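Local coordinates for 6-phospho-alpha-glucosidase (Merdibacter massiliensis, PDB 6VC6), which probably hydrolyses 6-phospho-alpha-glucosides with the help of bound NAD and manganese, as a family 4 glycoside hydrolase, at residues Leu217-Pro231 and Tyr245-Leu259. Numbering follows the deposited sequence.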
loop_
_atom_site.group_PDB
_atom_site.type_symbol
_atom_site.label_atom_id
_atom_site.label_comp_id
_atom_site.label_asym_id
_atom_site.label_seq_id
_atom_site.Cartn_x
_atom_site.Cartn_y
_atom_site.Cartn_z
ATOM N N LEU A 217 -8.088 24.036 2.387
ATOM C CA LEU A 217 -6.664 24.003 2.066
ATOM C C LEU A 217 -5.933 25.310 2.364
ATOM O O LEU A 217 -4.794 25.239 2.858
ATOM C CB LEU A 217 -6.482 23.595 0.598
ATOM C CG LEU A 217 -5.063 23.245 0.147
ATOM C CD1 LEU A 217 -4.446 22.187 1.051
ATOM C CD2 LEU A 217 -5.056 22.788 -1.305
ATOM N N PRO A 218 -6.485 26.502 2.089
ATOM C CA PRO A 218 -5.765 27.727 2.488
ATOM C C PRO A 218 -5.465 27.795 3.976
ATOM O O PRO A 218 -4.373 28.228 4.364
ATOM C CB PRO A 218 -6.718 28.847 2.049
ATOM C CG PRO A 218 -7.471 28.266 0.918
ATOM C CD PRO A 218 -7.663 26.818 1.259
ATOM N N GLU A 219 -6.406 27.374 4.823
ATOM C CA GLU A 219 -6.154 27.366 6.258
ATOM C C GLU A 219 -5.175 26.267 6.651
ATOM O O GLU A 219 -4.399 26.441 7.598
ATOM C CB GLU A 219 -7.470 27.206 7.021
ATOM C CG GLU A 219 -7.359 27.415 8.524
ATOM C CD GLU A 219 -7.346 28.881 8.917
ATOM O OE1 GLU A 219 -7.525 29.741 8.028
ATOM O OE2 GLU A 219 -7.159 29.173 10.116
ATOM N N ILE A 220 -5.190 25.140 5.935
ATOM C CA ILE A 220 -4.303 24.026 6.266
ATOM C C ILE A 220 -2.844 24.448 6.140
ATOM O O ILE A 220 -2.018 24.166 7.016
ATOM C CB ILE A 220 -4.618 22.808 5.378
ATOM C CG1 ILE A 220 -5.949 22.176 5.788
ATOM C CG2 ILE A 220 -3.499 21.782 5.456
ATOM C CD1 ILE A 220 -6.519 21.237 4.747
ATOM N N LYS A 221 -2.506 25.139 5.047
ATOM C CA LYS A 221 -1.133 25.599 4.863
ATOM C C LYS A 221 -0.735 26.622 5.917
ATOM O O LYS A 221 0.447 26.721 6.265
ATOM C CB LYS A 221 -0.952 26.196 3.468
ATOM C CG LYS A 221 -1.626 25.423 2.352
ATOM C CD LYS A 221 -1.569 26.202 1.049
ATOM C CE LYS A 221 -2.367 25.516 -0.043
ATOM N NZ LYS A 221 -2.431 26.328 -1.289
ATOM N N LYS A 222 -1.697 27.390 6.433
ATOM C CA LYS A 222 -1.377 28.415 7.419
ATOM C C LYS A 222 -0.929 27.792 8.736
ATOM O O LYS A 222 0.080 28.206 9.318
ATOM C CB LYS A 222 -2.582 29.331 7.637
ATOM C CG LYS A 222 -2.287 30.534 8.516
ATOM C CD LYS A 222 -3.281 30.645 9.660
ATOM C CE LYS A 222 -4.640 31.115 9.168
ATOM N NZ LYS A 222 -5.471 31.659 10.277
ATOM N N ILE A 223 -1.670 26.792 9.221
ATOM C CA ILE A 223 -1.305 26.151 10.479
ATOM C C ILE A 223 -0.030 25.330 10.320
ATOM O O ILE A 223 0.779 25.238 11.252
ATOM C CB ILE A 223 -2.479 25.298 11.001
ATOM C CG1 ILE A 223 -3.637 26.199 11.435
ATOM C CG2 ILE A 223 -2.050 24.433 12.173
ATOM C CD1 ILE A 223 -4.932 25.917 10.721
ATOM N N ILE A 224 0.186 24.741 9.140
ATOM C CA ILE A 224 1.407 23.973 8.903
ATOM C C ILE A 224 2.633 24.873 8.996
ATOM O O ILE A 224 3.664 24.488 9.562
ATOM C CB ILE A 224 1.333 23.257 7.540
ATOM C CG1 ILE A 224 0.405 22.047 7.625
ATOM C CG2 ILE A 224 2.716 22.820 7.081
ATOM C CD1 ILE A 224 0.309 21.252 6.343
ATOM N N LYS A 225 2.536 26.090 8.454
ATOM C CA LYS A 225 3.677 27.000 8.471
ATOM C C LYS A 225 4.046 27.422 9.888
ATOM O O LYS A 225 5.226 27.647 10.179
ATOM C CB LYS A 225 3.377 28.230 7.611
ATOM C CG LYS A 225 4.563 29.163 7.419
ATOM C CD LYS A 225 4.115 30.543 6.965
ATOM C CE LYS A 225 5.241 31.292 6.273
ATOM N NZ LYS A 225 4.738 32.455 5.490
ATOM N N GLU A 226 3.064 27.524 10.783
ATOM C CA GLU A 226 3.307 28.024 12.131
ATOM C C GLU A 226 3.464 26.925 13.174
ATOM O O GLU A 226 4.181 27.126 14.159
ATOM C CB GLU A 226 2.176 28.966 12.562
ATOM C CG GLU A 226 0.786 28.351 12.520
ATOM C CD GLU A 226 -0.313 29.385 12.683
ATOM O OE1 GLU A 226 -0.027 30.589 12.511
ATOM O OE2 GLU A 226 -1.461 28.996 12.982
ATOM N N LYS A 227 2.819 25.771 12.988
ATOM C CA LYS A 227 2.886 24.699 13.970
ATOM C C LYS A 227 3.555 23.432 13.455
ATOM O O LYS A 227 4.179 22.719 14.249
ATOM C CB LYS A 227 1.474 24.357 14.479
ATOM C CG LYS A 227 1.389 23.156 15.412
ATOM C CD LYS A 227 -0.003 23.009 16.007
ATOM C CE LYS A 227 -0.800 21.932 15.291
ATOM N NZ LYS A 227 -2.205 22.357 15.036
ATOM N N GLY A 228 3.496 23.155 12.161
ATOM C CA GLY A 228 4.057 21.937 11.616
ATOM C C GLY A 228 2.981 20.949 11.216
ATOM O O GLY A 228 1.786 21.255 11.167
ATOM N N PHE A 229 3.429 19.728 10.935
ATOM C CA PHE A 229 2.545 18.674 10.449
ATOM C C PHE A 229 2.875 17.380 11.174
ATOM O O PHE A 229 3.995 16.875 11.066
ATOM C CB PHE A 229 2.689 18.500 8.935
ATOM C CG PHE A 229 1.541 17.775 8.297
ATOM C CD1 PHE A 229 0.249 18.264 8.404
ATOM C CD2 PHE A 229 1.754 16.609 7.582
ATOM C CE1 PHE A 229 -0.810 17.598 7.815
ATOM C CE2 PHE A 229 0.701 15.939 6.990
ATOM C CZ PHE A 229 -0.582 16.435 7.106
ATOM N N LEU A 230 1.900 16.847 11.907
ATOM C CA LEU A 230 2.065 15.626 12.674
ATOM C C LEU A 230 1.120 14.543 12.166
ATOM O O LEU A 230 0.010 14.845 11.718
ATOM C CB LEU A 230 1.790 15.862 14.165
ATOM C CG LEU A 230 2.810 16.664 14.973
ATOM C CD1 LEU A 230 2.328 16.838 16.406
ATOM C CD2 LEU A 230 4.173 15.992 14.942
ATOM N N PRO A 231 1.529 13.278 12.222
ATOM C CA PRO A 231 0.575 12.194 11.974
ATOM C C PRO A 231 -0.470 12.150 13.076
ATOM O O PRO A 231 -0.235 12.593 14.203
ATOM C CB PRO A 231 1.451 10.935 11.977
ATOM C CG PRO A 231 2.657 11.314 12.769
ATOM C CD PRO A 231 2.883 12.776 12.516
ATOM N N TYR A 245 6.519 12.988 8.145
ATOM C CA TYR A 245 5.346 13.856 8.182
ATOM C C TYR A 245 5.739 15.307 8.435
ATOM O O TYR A 245 5.149 16.225 7.854
ATOM C CB TYR A 245 4.370 13.371 9.252
ATOM C CG TYR A 245 3.369 12.357 8.748
ATOM C CD1 TYR A 245 2.084 12.742 8.387
ATOM C CD2 TYR A 245 3.709 11.016 8.634
ATOM C CE1 TYR A 245 1.167 11.820 7.927
ATOM C CE2 TYR A 245 2.797 10.086 8.173
ATOM C CZ TYR A 245 1.528 10.493 7.821
ATOM O OH TYR A 245 0.617 9.571 7.361
ATOM N N GLY A 246 6.731 15.533 9.299
ATOM C CA GLY A 246 7.166 16.891 9.573
ATOM C C GLY A 246 7.788 17.575 8.375
ATOM O O GLY A 246 7.746 18.804 8.267
ATOM N N PHE A 247 8.364 16.797 7.456
ATOM C CA PHE A 247 9.006 17.349 6.268
ATOM C C PHE A 247 8.018 18.008 5.312
ATOM O O PHE A 247 8.449 18.732 4.409
ATOM C CB PHE A 247 9.780 16.248 5.542
ATOM C CG PHE A 247 10.732 16.760 4.501
ATOM C CD1 PHE A 247 11.921 17.368 4.867
ATOM C CD2 PHE A 247 10.439 16.627 3.153
ATOM C CE1 PHE A 247 12.800 17.838 3.909
ATOM C CE2 PHE A 247 11.313 17.095 2.192
ATOM C CZ PHE A 247 12.495 17.701 2.570
ATOM N N VAL A 248 6.713 17.777 5.485
ATOM C CA VAL A 248 5.751 18.410 4.588
ATOM C C VAL A 248 5.757 19.923 4.770
ATOM O O VAL A 248 5.476 20.672 3.825
ATOM C CB VAL A 248 4.347 17.810 4.813
ATOM C CG1 VAL A 248 4.337 16.317 4.517
ATOM C CG2 VAL A 248 3.888 18.068 6.239
ATOM N N GLN A 249 6.154 20.417 5.947
ATOM C CA GLN A 249 6.270 21.859 6.147
ATOM C C GLN A 249 7.265 22.475 5.170
ATOM O O GLN A 249 6.999 23.531 4.585
ATOM C CB GLN A 249 6.680 22.155 7.589
ATOM C CG GLN A 249 6.687 23.633 7.946
ATOM C CD GLN A 249 7.105 23.885 9.382
ATOM O OE1 GLN A 249 8.072 23.303 9.871
ATOM N NE2 GLN A 249 6.374 24.756 10.066
ATOM N N THR A 250 8.417 21.828 4.979
ATOM C CA THR A 250 9.391 22.312 4.004
ATOM C C THR A 250 8.828 22.236 2.590
ATOM O O THR A 250 8.956 23.183 1.804
ATOM C CB THR A 250 10.684 21.501 4.110
ATOM O OG1 THR A 250 11.303 21.742 5.380
ATOM C CG2 THR A 250 11.652 21.885 2.999
HETATM N N MSE A 251 8.194 21.117 2.256
HETATM C CA MSE A 251 7.659 20.879 0.921
HETATM C C MSE A 251 6.597 21.905 0.535
HETATM O O MSE A 251 6.521 22.330 -0.619
HETATM C CB MSE A 251 7.076 19.466 0.843
HETATM C CG MSE A 251 7.026 18.870 -0.553
HETATM SE SE MSE A 251 7.336 16.939 -0.536
HETATM C CE MSE A 251 6.527 16.502 1.181
HETATM N N MSE A 252 5.785 22.305 1.508
HETATM C CA MSE A 252 4.685 23.231 1.256
HETATM C C MSE A 252 5.159 24.679 1.171
HETATM O O MSE A 252 4.431 25.549 0.697
HETATM C CB MSE A 252 3.616 23.095 2.339
HETATM C CG MSE A 252 2.859 21.779 2.283
HETATM SE SE MSE A 252 0.962 21.997 2.661
HETATM C CE MSE A 252 0.394 22.737 0.951
ATOM N N GLU A 253 6.378 24.935 1.641
ATOM C CA GLU A 253 6.967 26.257 1.473
ATOM C C GLU A 253 7.683 26.394 0.136
ATOM O O GLU A 253 7.665 27.478 -0.463
ATOM C CB GLU A 253 7.931 26.556 2.628
ATOM C CG GLU A 253 9.079 27.497 2.289
ATOM C CD GLU A 253 10.065 27.640 3.432
ATOM O OE1 GLU A 253 10.085 26.763 4.321
ATOM O OE2 GLU A 253 10.826 28.632 3.437
ATOM N N ASP A 254 8.278 25.310 -0.370
ATOM C CA ASP A 254 8.882 25.339 -1.697
ATOM C C ASP A 254 7.832 25.206 -2.794
ATOM O O ASP A 254 7.964 25.819 -3.860
ATOM C CB ASP A 254 9.924 24.227 -1.824
ATOM C CG ASP A 254 11.137 24.455 -0.941
ATOM O OD1 ASP A 254 11.679 23.465 -0.403
ATOM O OD2 ASP A 254 11.548 25.623 -0.784
ATOM N N PHE A 255 6.786 24.416 -2.553
ATOM C CA PHE A 255 5.717 24.189 -3.525
ATOM C C PHE A 255 4.388 24.385 -2.807
ATOM O O PHE A 255 3.806 23.429 -2.275
ATOM C CB PHE A 255 5.828 22.801 -4.149
ATOM C CG PHE A 255 7.201 22.490 -4.681
ATOM C CD1 PHE A 255 7.607 22.981 -5.911
ATOM C CD2 PHE A 255 8.089 21.721 -3.945
ATOM C CE1 PHE A 255 8.870 22.705 -6.402
ATOM C CE2 PHE A 255 9.355 21.441 -4.431
ATOM C CZ PHE A 255 9.745 21.935 -5.661
ATOM N N PRO A 256 3.875 25.617 -2.774
ATOM C CA PRO A 256 2.731 25.929 -1.910
ATOM C C PRO A 256 1.366 25.640 -2.514
ATOM O O PRO A 256 0.358 25.839 -1.826
ATOM C CB PRO A 256 2.905 27.434 -1.667
ATOM C CG PRO A 256 3.512 27.929 -2.940
ATOM C CD PRO A 256 4.404 26.817 -3.448
ATOM N N ASP A 257 1.291 25.172 -3.759
ATOM C CA ASP A 257 -0.006 25.021 -4.413
ATOM C C ASP A 257 -0.835 23.917 -3.762
ATOM O O ASP A 257 -1.954 24.159 -3.294
ATOM C CB ASP A 257 0.186 24.744 -5.906
ATOM C CG ASP A 257 0.558 25.990 -6.685
ATOM O OD1 ASP A 257 0.739 27.055 -6.056
ATOM O OD2 ASP A 257 0.662 25.909 -7.926
ATOM N N PHE A 258 -0.304 22.697 -3.723
ATOM C CA PHE A 258 -1.077 21.529 -3.332
ATOM C C PHE A 258 -0.489 20.873 -2.088
ATOM O O PHE A 258 0.711 20.979 -1.813
ATOM C CB PHE A 258 -1.135 20.503 -4.471
ATOM C CG PHE A 258 -1.612 21.072 -5.779
ATOM C CD1 PHE A 258 -2.611 22.032 -5.812
ATOM C CD2 PHE A 258 -1.061 20.645 -6.976
ATOM C CE1 PHE A 258 -3.050 22.556 -7.012
ATOM C CE2 PHE A 258 -1.497 21.165 -8.181
ATOM C CZ PHE A 258 -2.492 22.122 -8.198
ATOM N N LEU A 259 -1.352 20.190 -1.342
ATOM C CA LEU A 259 -0.921 19.417 -0.184
ATOM C C LEU A 259 -0.334 18.091 -0.652
ATOM O O LEU A 259 -1.035 17.314 -1.310
ATOM C CB LEU A 259 -2.093 19.177 0.760
ATOM C CG LEU A 259 -1.856 18.273 1.973
ATOM C CD1 LEU A 259 -0.982 18.968 3.004
ATOM C CD2 LEU A 259 -3.182 17.855 2.591
#
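Tyr245 meets Pro231 and Phe229 at the start of a helix-on-helix packing in the C-terminal domain of this family 4 glycoside hydrolase, an example of two helices, 217-227 and 248-254, joined through a connection that includes most of helix 239-246. The axes of helices 217-227 and 248-254 pass 9.4 Å apart, with their N-to-C directions at 123°. Pro231 lies over one face of the Tyr245 ring in a CH-pi contact, its CB 3.9 Å from the ring centroid and almost on the normal, while its CD packs against Tyr245 CB. Phe229 instead brings CE2 to the ring's edge, beside Tyr245 CD1. The tyrosine side chain lies about 6 Å from the bound glucose 6-phosphate and also touches Asn175 and Ser179 of helix 172-184. Gly246 follows with a CA-H...O contact to Phe229 O.

Gln249 turns to the end of the first helix. With CG anti to the backbone N (chi1 -174°) and the chain extended beyond it, its side chain runs past that of Ile224, the two heading opposite ways, and NE2 gives a weak, bent hydrogen bond to Ile224 O at 2.8 Å. Nearby, Gly228 leaves the helix with positive phi; at its backbone angles a CB would be jammed against the carbonyl O of Lys227, which suits glycine. One turn on, SE of the selenomethionine Met252 rests against Ile224 CD1, and CE touches Lys221 CG at 3.6 Å, the Met252 and Lys221 side chains crossing at about a right angle. Past this helix, the extended Lys221 chain carries NZ to two successive carbonyls: Pro256 O, approached in the carbonyl plane at 2.9 Å, and Asp257 O, met from above its plane at 3.0 Å. Leu259, which pairs through its backbone with Phe204 in the small antiparallel sheet, receives Leu217 CD1 on its CB at 3.8 Å.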